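Local coordinates for geranylgeranyl pyrophosphate synthase (Corynebacterium glutamicum, PDB 3LMD), which probably condenses isopentenyl diphosphate with an allylic diphosphate to make polyprenyl diphosphates, a magnesium-dependent step of isoprenoid biosynthesis, at residues A[107-110]-A[111-115]; A[144-147]-A[148-151]; A[167-170]-A[171-175]; A[61-64]-A[65-69]; A[74-77]-A[78-81]. One frame throughout, in Å; residues are numbered along the deposited sequence.

How the contacts relate
All five contacts are local and lie in an all-helical prenyl synthase chain. Along the sequence the order is contact 4 (helix 60-69), contact 5 (start of helix 77-86), contact 1 (helix 95-118), contact 2 (helix 132-157) and contact 3 (helix 159-181). Contact 1 is central. It touches all the others, with centres about 11 Å from contact 2, 12 Å from contact 3 and 15 Å from contacts 4 and 5. Contacts 3 and 4 are the most distant pair, at about 26 Å between centres. Contacts 2, 3 and 4 also pack against the second subunit. Contact 1, on the helix that bears Asp115, reaches it through His114 alone. Contact 5 does not touch it.

Contact 1 of 5, residues A[107-110]-A[111-115]; sequences THLA and TLYHD
His108 and Leu112 meet one turn apart on helix 95-118. This helix leads into the first aspartate-rich motif of prenyl synthases, DDxxD, which starts at Asp115. Asp115 and Asp119 bind calcium in a structure of this protein. Backbone bonds come first. Thr111 N, Leu112 N, Tyr113 N and His114 N bond to the carbonyl O of Thr107, His108, Leu109 and Ala110, each at 3.0 to 3.1 Å. Leu112 CD1 makes a van der Waals contact with the imidazole, obliquely, 3.6 Å from His108 NE2. Apolar contacts come next. Leu112 CD1 approaches Leu109 CD2, three residues back, at 4.3 Å. Tyr113 and Leu109 also pack on Leu146 of helix 132-157. Polar side chains reach outside the two segments. Thr107 OG1 bonds to Val103 O, Asp115 OD1 bonds to Gln176 NE2, and His114 NE2 probably bonds to Asp144 OD1. The bond to Gln176 would help to orient the metal-binding carboxylate. Tyr113 CG sits beside its backbone N (chi1 -59°), which turns the ring back over the preceding turn. Leu109 O then stands 3.2 Å above one face of the Tyr113 ring, displaced toward the rim and close to CG and CD1.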
loop_
_atom_site.group_PDB
_atom_site.type_symbol
_atom_site.label_atom_id
_atom_site.label_comp_id
_atom_site.label_asym_id
_atom_site.label_seq_id
_atom_site.Cartn_x
_atom_site.Cartn_y
_atom_site.Cartn_z
ATOM N N THR A 107 -7.067 -6.852 3.215
ATOM C CA THR A 107 -5.945 -6.229 3.937
ATOM C C THR A 107 -4.983 -7.269 4.463
ATOM O O THR A 107 -3.751 -7.110 4.350
ATOM C CB THR A 107 -6.469 -5.360 5.087
ATOM O OG1 THR A 107 -7.265 -4.304 4.522
ATOM C CG2 THR A 107 -5.294 -4.738 5.888
ATOM N N HIS A 108 -5.546 -8.348 5.006
ATOM C CA HIS A 108 -4.749 -9.496 5.410
ATOM C C HIS A 108 -3.899 -10.011 4.262
ATOM O O HIS A 108 -2.698 -10.230 4.431
ATOM C CB HIS A 108 -5.669 -10.620 5.963
ATOM C CG HIS A 108 -4.974 -11.916 6.175
ATOM N ND1 HIS A 108 -3.855 -12.036 6.981
ATOM C CD2 HIS A 108 -5.232 -13.157 5.692
ATOM C CE1 HIS A 108 -3.455 -13.301 6.978
ATOM N NE2 HIS A 108 -4.269 -13.997 6.199
ATOM N N LEU A 109 -4.510 -10.247 3.096
ATOM C CA LEU A 109 -3.767 -10.765 1.949
ATOM C C LEU A 109 -2.679 -9.788 1.470
ATOM O O LEU A 109 -1.553 -10.212 1.156
ATOM C CB LEU A 109 -4.728 -11.125 0.785
ATOM C CG LEU A 109 -5.719 -12.237 1.164
ATOM C CD1 LEU A 109 -6.783 -12.472 0.046
ATOM C CD2 LEU A 109 -4.947 -13.548 1.498
ATOM N N ALA A 110 -2.998 -8.502 1.416
ATOM C CA ALA A 110 -2.015 -7.486 0.961
ATOM C C ALA A 110 -0.771 -7.540 1.826
ATOM O O ALA A 110 0.354 -7.507 1.345
ATOM C CB ALA A 110 -2.631 -6.074 0.992
ATOM N N THR A 111 -1.027 -7.612 3.118
ATOM C CA THR A 111 -0.035 -7.752 4.179
ATOM C C THR A 111 0.901 -8.925 3.999
ATOM O O THR A 111 2.128 -8.784 4.114
ATOM C CB THR A 111 -0.839 -7.931 5.487
ATOM O OG1 THR A 111 -0.824 -6.704 6.193
ATOM C CG2 THR A 111 -0.350 -9.107 6.326
ATOM N N LEU A 112 0.317 -10.085 3.713
ATOM C CA LEU A 112 1.076 -11.267 3.372
ATOM C C LEU A 112 1.958 -11.086 2.160
ATOM O O LEU A 112 3.107 -11.528 2.142
ATOM C CB LEU A 112 0.147 -12.459 3.108
ATOM C CG LEU A 112 -0.468 -13.111 4.346
ATOM C CD1 LEU A 112 -1.453 -14.219 3.918
ATOM C CD2 LEU A 112 0.613 -13.665 5.287
ATOM N N TYR A 113 1.419 -10.498 1.110
ATOM C CA TYR A 113 2.215 -10.328 -0.096
ATOM C C TYR A 113 3.432 -9.460 0.179
ATOM O O TYR A 113 4.535 -9.765 -0.297
ATOM C CB TYR A 113 1.360 -9.789 -1.235
ATOM C CG TYR A 113 0.208 -10.726 -1.521
ATOM C CD1 TYR A 113 0.162 -11.986 -0.915
ATOM C CD2 TYR A 113 -0.826 -10.371 -2.373
ATOM C CE1 TYR A 113 -0.886 -12.878 -1.149
ATOM C CE2 TYR A 113 -1.887 -11.263 -2.627
ATOM C CZ TYR A 113 -1.902 -12.516 -2.011
ATOM O OH TYR A 113 -2.932 -13.413 -2.235
ATOM N N HIS A 114 3.281 -8.402 0.979
ATOM C CA HIS A 114 4.450 -7.566 1.308
ATOM C C HIS A 114 5.377 -8.257 2.304
ATOM O O HIS A 114 6.594 -8.104 2.247
ATOM C CB HIS A 114 4.029 -6.203 1.853
ATOM C CG HIS A 114 3.501 -5.270 0.804
ATOM N ND1 HIS A 114 3.263 -5.665 -0.498
ATOM C CD2 HIS A 114 3.162 -3.962 0.869
ATOM C CE1 HIS A 114 2.803 -4.634 -1.190
ATOM N NE2 HIS A 114 2.734 -3.589 -0.383
ATOM N N ASP A 115 4.800 -8.997 3.236
ATOM C CA ASP A 115 5.602 -9.807 4.163
ATOM C C ASP A 115 6.455 -10.827 3.456
ATOM O O ASP A 115 7.627 -10.978 3.781
ATOM C CB ASP A 115 4.709 -10.576 5.128
ATOM C CG ASP A 115 4.572 -9.891 6.435
ATOM O OD1 ASP A 115 5.353 -8.951 6.679
ATOM O OD2 ASP A 115 3.690 -10.298 7.228
#

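Contact 2 of 5, residues A[144-147]-A[148-151]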
loop_
_atom_site.group_PDB
_atom_site.type_symbol
_atom_site.label_atom_id
_atom_site.label_comp_id
_atom_site.label_asym_id
_atom_site.label_seq_id
_atom_site.Cartn_x
_atom_site.Cartn_y
_atom_site.Cartn_z
ATOM N N ASP A 144 -0.209 -3.844 -3.445
ATOM C CA ASP A 144 -0.721 -2.470 -3.637
ATOM C C ASP A 144 -2.095 -2.423 -4.325
ATOM O O ASP A 144 -2.963 -1.582 -3.967
ATOM C CB ASP A 144 0.269 -1.619 -4.439
ATOM C CG ASP A 144 1.546 -1.313 -3.649
ATOM O OD1 ASP A 144 1.595 -1.606 -2.437
ATOM O OD2 ASP A 144 2.508 -0.780 -4.237
ATOM N N ILE A 145 -2.302 -3.263 -5.347
ATOM C CA ILE A 145 -3.574 -3.185 -6.041
ATOM C C ILE A 145 -4.659 -3.714 -5.089
ATOM O O ILE A 145 -5.800 -3.225 -5.120
ATOM C CB ILE A 145 -3.610 -3.948 -7.422
ATOM C CG1 ILE A 145 -4.869 -3.569 -8.207
ATOM C CG2 ILE A 145 -3.541 -5.506 -7.244
ATOM C CD1 ILE A 145 -4.808 -2.182 -8.873
ATOM N N LEU A 146 -4.308 -4.665 -4.230
ATOM C CA LEU A 146 -5.283 -5.116 -3.206
ATOM C C LEU A 146 -5.711 -3.966 -2.297
ATOM O O LEU A 146 -6.905 -3.786 -2.003
ATOM C CB LEU A 146 -4.753 -6.328 -2.397
ATOM C CG LEU A 146 -5.259 -7.691 -2.904
ATOM C CD1 LEU A 146 -4.853 -8.001 -4.352
ATOM C CD2 LEU A 146 -4.749 -8.747 -1.952
ATOM N N LEU A 147 -4.747 -3.166 -1.861
ATOM C CA LEU A 147 -5.068 -1.971 -1.051
ATOM C C LEU A 147 -5.957 -1.003 -1.837
ATOM O O LEU A 147 -6.888 -0.415 -1.282
ATOM C CB LEU A 147 -3.774 -1.276 -0.533
ATOM C CG LEU A 147 -2.989 -2.256 0.383
ATOM C CD1 LEU A 147 -1.549 -1.862 0.651
ATOM C CD2 LEU A 147 -3.709 -2.535 1.737
ATOM N N ALA A 148 -5.724 -0.857 -3.136
ATOM C CA ALA A 148 -6.616 -0.000 -3.939
ATOM C C ALA A 148 -8.048 -0.588 -3.985
ATOM O O ALA A 148 -9.024 0.153 -3.872
ATOM C CB ALA A 148 -6.092 0.180 -5.379
ATOM N N HIS A 149 -8.165 -1.900 -4.198
ATOM C CA HIS A 149 -9.481 -2.578 -4.139
ATOM C C HIS A 149 -10.161 -2.338 -2.789
ATOM O O HIS A 149 -11.368 -2.031 -2.714
ATOM C CB HIS A 149 -9.355 -4.112 -4.292
ATOM C CG HIS A 149 -8.824 -4.556 -5.623
ATOM N ND1 HIS A 149 -9.126 -3.911 -6.792
ATOM C CD2 HIS A 149 -8.051 -5.613 -5.964
ATOM C CE1 HIS A 149 -8.545 -4.532 -7.805
ATOM N NE2 HIS A 149 -7.878 -5.568 -7.323
ATOM N N ALA A 150 -9.404 -2.516 -1.718
ATOM C CA ALA A 150 -9.979 -2.335 -0.381
ATOM C C ALA A 150 -10.501 -0.903 -0.210
ATOM O O ALA A 150 -11.581 -0.670 0.342
ATOM C CB ALA A 150 -8.943 -2.700 0.746
ATOM N N SER A 151 -9.731 0.072 -0.656
ATOM C CA SER A 151 -10.170 1.469 -0.546
ATOM C C SER A 151 -11.458 1.729 -1.317
ATOM O O SER A 151 -12.311 2.511 -0.863
ATOM C CB SER A 151 -9.075 2.415 -1.069
ATOM O OG SER A 151 -7.899 2.231 -0.310
#
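The imidazole of His149 folds back over the preceding turn and meets Ile145. CG of His149 sits beside its own backbone N (chi1 -64°), and this brings one ring face onto Ile145 O. That oxygen stands 3.3 Å above the ring plane, off toward the rim. The same carbonyl accepts the backbone bond from His149 N at 2.9 Å, so this oxygen takes the N-H bond and also lies against the ring of the same residue. The far end of the ring meets the side chain of Ile145. Ile145 CG1 lies 3.7 Å from His149 NE2. Ile145 CD1 is 4.4 Å from Ala148 CB, a looser apolar contact. These residues form a buried part of helix 132-157, within the helical bundle of the prenyl synthase fold. Ile145 and Ala148 both touch Gly170 of the second subunit, and Leu146 packs on helices 60-69 and 95-118. Ser151 packs on Phe165 of the second subunit. Its hydroxyl bends back on its own helix. Ser151 OG gives a bond to Leu147 O at 3.0 Å, and Ser151 N gives one of the same length. The two donors reach the oxygen from opposite faces of the carbonyl plane.

Contact 3 of 5, residues A[167-170]-A[171-175]; sequences ETFG and ELVTG
Glu171 meets the backbone of Glu167, one turn earlier on helix 159-181. Its CB rests 3.5 Å from Thr168 O. Its CG runs back to 3.4 Å from Glu167 O, the carbonyl that also accepts the bond from Glu171 N. The bend at chi2 (-61°) then turns the carboxylate forward along the helix. At the tip a water links the Glu171 carboxylate to the Glu167 carbonyl. It donates to Glu171 OE2 at 3.3 Å and to Glu167 O at 2.8 Å. The other oxygen, OE1, has a long, weak ion pair with Arg197.

The buried side is apolar. Val173 CG2 lies over one face of the Phe169 ring, 3.9 Å from its centroid and 18° off the normal, a CH-pi contact. Leu172 CD1 meets the edge of the same ring, 4.3 Å from Phe169 CD1. Thr174 holds Gly170 O twice. Its OG1 bonds at 2.7 Å from above the carbonyl plane, and its N bonds at 2.9 Å from the opposite face.

Helix 159-181 is part of the helical bundle of the prenyl synthase fold and faces the dimer interface. Thr168, Glu171 and Thr174 pack on helix 188-214, and Leu172 on Thr107 and Thr111 of helix 95-118. Phe169 touches Ala148 of the second subunit, and Val173 touches Asp144 there.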
loop_
_atom_site.group_PDB
_atom_site.type_symbol
_atom_site.label_atom_id
_atom_site.label_comp_id
_atom_site.label_asym_id
_atom_site.label_seq_id
_atom_site.Cartn_x
_atom_site.Cartn_y
_atom_site.Cartn_z
ATOM N N GLU A 167 -5.824 3.471 11.006
ATOM C CA GLU A 167 -5.176 3.124 12.270
ATOM C C GLU A 167 -4.721 1.684 12.261
ATOM O O GLU A 167 -3.582 1.376 12.606
ATOM C CB GLU A 167 -6.133 3.327 13.452
ATOM C CG GLU A 167 -5.444 3.045 14.784
ATOM C CD GLU A 167 -6.348 3.216 15.998
ATOM O OE1 GLU A 167 -7.477 3.732 15.856
ATOM O OE2 GLU A 167 -5.905 2.835 17.106
ATOM N N THR A 168 -5.629 0.783 11.889
ATOM C CA THR A 168 -5.302 -0.638 11.824
ATOM C C THR A 168 -4.135 -0.956 10.885
ATOM O O THR A 168 -3.174 -1.663 11.241
ATOM C CB THR A 168 -6.554 -1.439 11.375
ATOM O OG1 THR A 168 -7.599 -1.209 12.341
ATOM C CG2 THR A 168 -6.227 -2.899 11.292
ATOM N N PHE A 169 -4.220 -0.450 9.671
ATOM C CA PHE A 169 -3.183 -0.683 8.687
ATOM C C PHE A 169 -1.841 -0.042 9.119
ATOM O O PHE A 169 -0.798 -0.666 9.010
ATOM C CB PHE A 169 -3.646 -0.184 7.305
ATOM C CG PHE A 169 -2.670 -0.481 6.211
ATOM C CD1 PHE A 169 -2.252 -1.784 5.975
ATOM C CD2 PHE A 169 -2.144 0.535 5.443
ATOM C CE1 PHE A 169 -1.338 -2.069 4.977
ATOM C CE2 PHE A 169 -1.213 0.247 4.420
ATOM C CZ PHE A 169 -0.813 -1.055 4.211
ATOM N N GLY A 170 -1.886 1.160 9.661
ATOM C CA GLY A 170 -0.669 1.799 10.222
ATOM C C GLY A 170 -0.009 0.928 11.305
ATOM O O GLY A 170 1.210 0.754 11.335
ATOM N N GLU A 171 -0.818 0.375 12.190
ATOM C CA GLU A 171 -0.304 -0.599 13.184
ATOM C C GLU A 171 0.302 -1.845 12.587
ATOM O O GLU A 171 1.364 -2.292 13.057
ATOM C CB GLU A 171 -1.384 -1.017 14.194
ATOM C CG GLU A 171 -1.740 0.108 15.139
ATOM C CD GLU A 171 -0.536 0.539 15.947
ATOM O OE1 GLU A 171 -0.116 -0.254 16.814
ATOM O OE2 GLU A 171 0.004 1.648 15.704
ATOM N N LEU A 172 -0.367 -2.431 11.588
ATOM C CA LEU A 172 0.148 -3.640 10.949
ATOM C C LEU A 172 1.491 -3.348 10.338
ATOM O O LEU A 172 2.398 -4.162 10.428
ATOM C CB LEU A 172 -0.768 -4.145 9.806
ATOM C CG LEU A 172 -2.068 -4.908 10.042
ATOM C CD1 LEU A 172 -2.873 -4.995 8.756
ATOM C CD2 LEU A 172 -1.806 -6.296 10.535
ATOM N N VAL A 173 1.606 -2.196 9.674
ATOM C CA VAL A 173 2.854 -1.840 9.011
ATOM C C VAL A 173 3.929 -1.586 10.086
ATOM O O VAL A 173 5.091 -1.956 9.924
ATOM C CB VAL A 173 2.702 -0.584 8.119
ATOM C CG1 VAL A 173 4.082 -0.146 7.620
ATOM C CG2 VAL A 173 1.793 -0.910 6.894
ATOM N N THR A 174 3.514 -0.974 11.189
ATOM C CA THR A 174 4.443 -0.684 12.294
ATOM C C THR A 174 4.972 -2.018 12.845
ATOM O O THR A 174 6.163 -2.150 13.096
ATOM C CB THR A 174 3.779 0.165 13.401
ATOM O OG1 THR A 174 3.399 1.429 12.844
ATOM C CG2 THR A 174 4.720 0.394 14.626
ATOM N N GLY A 175 4.094 -3.005 13.012
ATOM C CA GLY A 175 4.519 -4.331 13.499
ATOM C C GLY A 175 5.522 -4.995 12.582
ATOM O O GLY A 175 6.511 -5.584 13.046
HETATM O O HOH W 1 -1.782 3.277 13.490
#

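Contact 4 of 5, residues A[61-64]-A[65-69]; sequences FLVD and IVMHL
Regular helical bonds join the two segments of helix 60-69: Val66 N to Leu62 O at 3.0 Å, Met67 N to Val63 O at 2.8 Å, and His68 N to Asp64 O at 3.1 Å. The side chains pair at the same four-residue spacing. Leu62 and Val66 lie side by side and point the same way, with Leu62 CD2 4.1 Å from Val66 CG2. Val63 and Met67 do likewise along the next strip of the helix. There Val63 CG1 is 3.8 Å from Met67 CG. The methionine holds this place because its CG sits beside the backbone N (chi1 -69°), which also brings CG to 3.4 Å from Val63 O. Beyond CG the chain bends at chi2 and again at chi3.

Ile65 reaches back to the backbone of the previous turn. Its CD1 comes to 3.3 Å from Phe61 O, so a methyl group lies against a main-chain oxygen. Asp64 and His68 are on the solvent side, and His68 is poorly ordered.

The strips face different neighbours. Leu62 and Val66 pack on Ile145 of helix 132-157, while Met67 meets His52 and Leu55 of helix 34-55. Phe61, Leu62 and Ile65 touch Arg178, Thr174 and Met177 of the second subunit, respectively. The contact is away from the metal site. Its apolar strips and its polar edge of Asp64 and His68 are characteristic of an amphipathic helix, here one packed at the dimer interface of a helical prenyl synthase.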
loop_
_atom_site.group_PDB
_atom_site.type_symbol
_atom_site.label_atom_id
_atom_site.label_comp_id
_atom_site.label_asym_id
_atom_site.label_seq_id
_atom_site.Cartn_x
_atom_site.Cartn_y
_atom_site.Cartn_z
ATOM N N PHE A 61 -3.417 -8.521 -17.463
ATOM C CA PHE A 61 -2.023 -8.849 -17.130
ATOM C C PHE A 61 -1.769 -8.700 -15.640
ATOM O O PHE A 61 -0.928 -9.384 -15.064
ATOM C CB PHE A 61 -1.029 -7.973 -17.957
ATOM C CG PHE A 61 -1.242 -6.477 -17.775
ATOM C CD1 PHE A 61 -0.753 -5.815 -16.644
ATOM C CD2 PHE A 61 -1.931 -5.744 -18.733
ATOM C CE1 PHE A 61 -0.980 -4.443 -16.466
ATOM C CE2 PHE A 61 -2.164 -4.372 -18.560
ATOM C CZ PHE A 61 -1.675 -3.726 -17.422
ATOM N N LEU A 62 -2.506 -7.796 -15.001
ATOM C CA LEU A 62 -2.439 -7.643 -13.560
ATOM C C LEU A 62 -3.245 -8.725 -12.832
ATOM O O LEU A 62 -2.771 -9.352 -11.858
ATOM C CB LEU A 62 -2.939 -6.240 -13.167
ATOM C CG LEU A 62 -2.942 -5.950 -11.672
ATOM C CD1 LEU A 62 -2.733 -4.474 -11.382
ATOM C CD2 LEU A 62 -4.298 -6.383 -11.121
ATOM N N VAL A 63 -4.463 -8.967 -13.301
ATOM C CA VAL A 63 -5.265 -10.019 -12.656
ATOM C C VAL A 63 -4.573 -11.401 -12.732
ATOM O O VAL A 63 -4.590 -12.162 -11.770
ATOM C CB VAL A 63 -6.649 -10.080 -13.276
ATOM C CG1 VAL A 63 -7.390 -11.308 -12.799
ATOM C CG2 VAL A 63 -7.405 -8.786 -12.913
ATOM N N ASP A 64 -3.948 -11.708 -13.861
ATOM C CA ASP A 64 -3.229 -13.007 -13.977
ATOM C C ASP A 64 -2.234 -13.146 -12.857
ATOM O O ASP A 64 -2.090 -14.210 -12.253
ATOM C CB ASP A 64 -2.491 -13.121 -15.305
ATOM C CG ASP A 64 -3.433 -13.289 -16.458
ATOM O OD1 ASP A 64 -4.592 -13.640 -16.189
ATOM O OD2 ASP A 64 -3.030 -13.065 -17.615
ATOM N N ILE A 65 -1.532 -12.056 -12.563
ATOM C CA ILE A 65 -0.562 -12.111 -11.485
ATOM C C ILE A 65 -1.205 -12.305 -10.122
ATOM O O ILE A 65 -0.784 -13.154 -9.318
ATOM C CB ILE A 65 0.403 -10.889 -11.542
ATOM C CG1 ILE A 65 1.419 -11.123 -12.663
ATOM C CG2 ILE A 65 1.101 -10.714 -10.225
ATOM C CD1 ILE A 65 1.839 -9.875 -13.412
ATOM N N VAL A 66 -2.261 -11.547 -9.842
ATOM C CA VAL A 66 -2.903 -11.670 -8.556
ATOM C C VAL A 66 -3.508 -13.082 -8.358
ATOM O O VAL A 66 -3.438 -13.664 -7.262
ATOM C CB VAL A 66 -4.019 -10.595 -8.380
ATOM C CG1 VAL A 66 -4.839 -10.914 -7.138
ATOM C CG2 VAL A 66 -3.399 -9.162 -8.283
ATOM N N MET A 67 -4.083 -13.642 -9.417
ATOM C CA MET A 67 -4.697 -14.976 -9.309
ATOM C C MET A 67 -3.623 -16.061 -9.101
ATOM O O MET A 67 -3.854 -17.062 -8.413
ATOM C CB MET A 67 -5.525 -15.304 -10.554
ATOM C CG MET A 67 -6.813 -14.484 -10.720
ATOM S SD MET A 67 -8.173 -14.926 -9.592
ATOM C CE MET A 67 -7.833 -13.853 -8.359
ATOM N N HIS A 68 -2.463 -15.866 -9.691
ATOM C CA HIS A 68 -1.392 -16.800 -9.489
ATOM C C HIS A 68 -0.824 -16.809 -8.096
ATOM O O HIS A 68 -0.288 -17.797 -7.667
ATOM C CB HIS A 68 -0.295 -16.657 -10.521
ATOM C CG HIS A 68 0.756 -17.716 -10.411
ATOM N ND1 HIS A 68 0.452 -19.058 -10.363
ATOM C CD2 HIS A 68 2.102 -17.636 -10.304
ATOM C CE1 HIS A 68 1.562 -19.759 -10.244
ATOM N NE2 HIS A 68 2.578 -18.919 -10.206
ATOM N N LEU A 69 -0.938 -15.702 -7.393
ATOM C CA LEU A 69 -0.476 -15.582 -6.011
ATOM C C LEU A 69 -1.567 -15.964 -5.031
ATOM O O LEU A 69 -1.309 -16.167 -3.853
ATOM C CB LEU A 69 -0.049 -14.146 -5.707
ATOM C CG LEU A 69 1.349 -13.684 -6.101
ATOM C CD1 LEU A 69 1.449 -12.170 -5.947
ATOM C CD2 LEU A 69 2.389 -14.387 -5.240
#

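Contact 5 of 5, residues A[74-77]-A[78-81]; sequences GKRF and RPMF
The loop leading into helix 77-86, with its first residues, carries GKRFRP, part of a signature of prenyl synthases, and Arg76 takes the N-cap position. Its carbonyl receives the first helical bond, from Met80 N to Arg76 O at 3.2 Å, in the carbonyl plane. Phe81 N follows with a bond to Phe77 O at 2.9 Å. Pro79 fits in this first turn, and its ring backs onto Arg76. Pro79 CG is 3.4 Å from Arg76 CB. Beyond CB, the extended chain of Arg76 leads away from the turn. Its NE and NH2 form salt bridges with Glu48 and Glu105, which fix the guanidinium group.

Phe77 carries the apolar part. Its CG lies anti to the backbone N (chi1 177°), which lays the ring alongside Phe81. Phe81 CB sits over one ring face, 4.1 Å from Phe77 CE1. Met80 CE approaches obliquely, 4.1 Å from Phe77 CE2. Phe236 meets the Phe77 ring edge-to-face.

Arg78 packs on Val104 and His108 of helix 95-118. Its side chain is about 9 Å from that of Asp115 in the metal site. In relatives the lysine and second arginine of this motif bind isopentenyl diphosphate, a role probable for Lys75 and Arg78.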
loop_
_atom_site.group_PDB
_atom_site.type_symbol
_atom_site.label_atom_id
_atom_site.label_comp_id
_atom_site.label_asym_id
_atom_site.label_seq_id
_atom_site.Cartn_x
_atom_site.Cartn_y
_atom_site.Cartn_z
ATOM N N GLY A 74 -9.220 -22.256 1.990
ATOM C CA GLY A 74 -10.070 -23.099 2.826
ATOM C C GLY A 74 -11.038 -22.225 3.607
ATOM O O GLY A 74 -11.957 -21.643 3.027
ATOM N N LYS A 75 -10.836 -22.119 4.919
ATOM C CA LYS A 75 -11.676 -21.237 5.740
ATOM C C LYS A 75 -10.920 -20.015 6.280
ATOM O O LYS A 75 -9.822 -20.127 6.828
ATOM C CB LYS A 75 -12.398 -22.013 6.851
ATOM C CG LYS A 75 -13.614 -22.784 6.348
ATOM C CD LYS A 75 -14.521 -23.226 7.479
ATOM C CE LYS A 75 -15.819 -23.803 6.928
ATOM N NZ LYS A 75 -16.833 -24.010 7.996
ATOM N N ARG A 76 -11.527 -18.849 6.097
ATOM C CA ARG A 76 -10.892 -17.556 6.375
ATOM C C ARG A 76 -11.325 -17.038 7.752
ATOM O O ARG A 76 -12.442 -16.538 7.923
ATOM C CB ARG A 76 -11.317 -16.582 5.292
ATOM C CG ARG A 76 -11.061 -17.099 3.857
ATOM C CD ARG A 76 -11.232 -15.993 2.823
ATOM N NE ARG A 76 -10.984 -16.491 1.472
ATOM C CZ ARG A 76 -9.796 -16.458 0.868
ATOM N NH1 ARG A 76 -9.670 -16.951 -0.357
ATOM N NH2 ARG A 76 -8.743 -15.904 1.477
ATOM N N PHE A 77 -10.443 -17.148 8.739
ATOM C CA PHE A 77 -10.827 -16.814 10.118
ATOM C C PHE A 77 -11.278 -15.360 10.329
ATOM O O PHE A 77 -12.244 -15.085 11.071
ATOM C CB PHE A 77 -9.690 -17.109 11.106
ATOM C CG PHE A 77 -10.039 -16.698 12.503
ATOM C CD1 PHE A 77 -9.618 -15.482 13.022
ATOM C CD2 PHE A 77 -10.879 -17.491 13.269
ATOM C CE1 PHE A 77 -10.006 -15.079 14.313
ATOM C CE2 PHE A 77 -11.256 -17.104 14.538
ATOM C CZ PHE A 77 -10.823 -15.895 15.062
ATOM N N ARG A 78 -10.562 -14.411 9.733
ATOM C CA ARG A 78 -10.877 -12.994 10.000
ATOM C C ARG A 78 -12.272 -12.580 9.526
ATOM O O ARG A 78 -13.020 -11.929 10.283
ATOM C CB ARG A 78 -9.797 -12.082 9.434
ATOM C CG ARG A 78 -8.461 -12.337 10.124
ATOM C CD ARG A 78 -7.253 -11.733 9.373
ATOM N NE ARG A 78 -6.025 -12.081 10.092
ATOM C CZ ARG A 78 -5.439 -13.274 10.015
ATOM N NH1 ARG A 78 -5.930 -14.201 9.204
ATOM N NH2 ARG A 78 -4.320 -13.521 10.700
ATOM N N PRO A 79 -12.637 -12.947 8.283
ATOM C CA PRO A 79 -14.022 -12.614 7.915
ATOM C C PRO A 79 -15.046 -13.394 8.740
ATOM O O PRO A 79 -16.093 -12.844 9.069
ATOM C CB PRO A 79 -14.112 -12.959 6.415
ATOM C CG PRO A 79 -12.773 -13.590 6.029
ATOM C CD PRO A 79 -11.787 -13.329 7.121
ATOM N N MET A 80 -14.747 -14.642 9.096
ATOM C CA MET A 80 -15.676 -15.416 9.930
ATOM C C MET A 80 -15.914 -14.709 11.258
ATOM O O MET A 80 -17.041 -14.623 11.743
ATOM C CB MET A 80 -15.131 -16.844 10.206
ATOM C CG MET A 80 -16.146 -17.736 10.964
ATOM S SD MET A 80 -15.476 -19.294 11.690
ATOM C CE MET A 80 -14.797 -18.655 13.229
ATOM N N PHE A 81 -14.838 -14.210 11.866
ATOM C CA PHE A 81 -14.962 -13.456 13.115
ATOM C C PHE A 81 -15.796 -12.188 12.933
ATOM O O PHE A 81 -16.628 -11.868 13.777
ATOM C CB PHE A 81 -13.581 -13.123 13.708
ATOM C CG PHE A 81 -13.667 -12.321 15.003
ATOM C CD1 PHE A 81 -14.545 -12.701 16.014
ATOM C CD2 PHE A 81 -12.915 -11.183 15.184
ATOM C CE1 PHE A 81 -14.631 -11.953 17.200
ATOM C CE2 PHE A 81 -12.975 -10.449 16.379
ATOM C CZ PHE A 81 -13.827 -10.827 17.371
#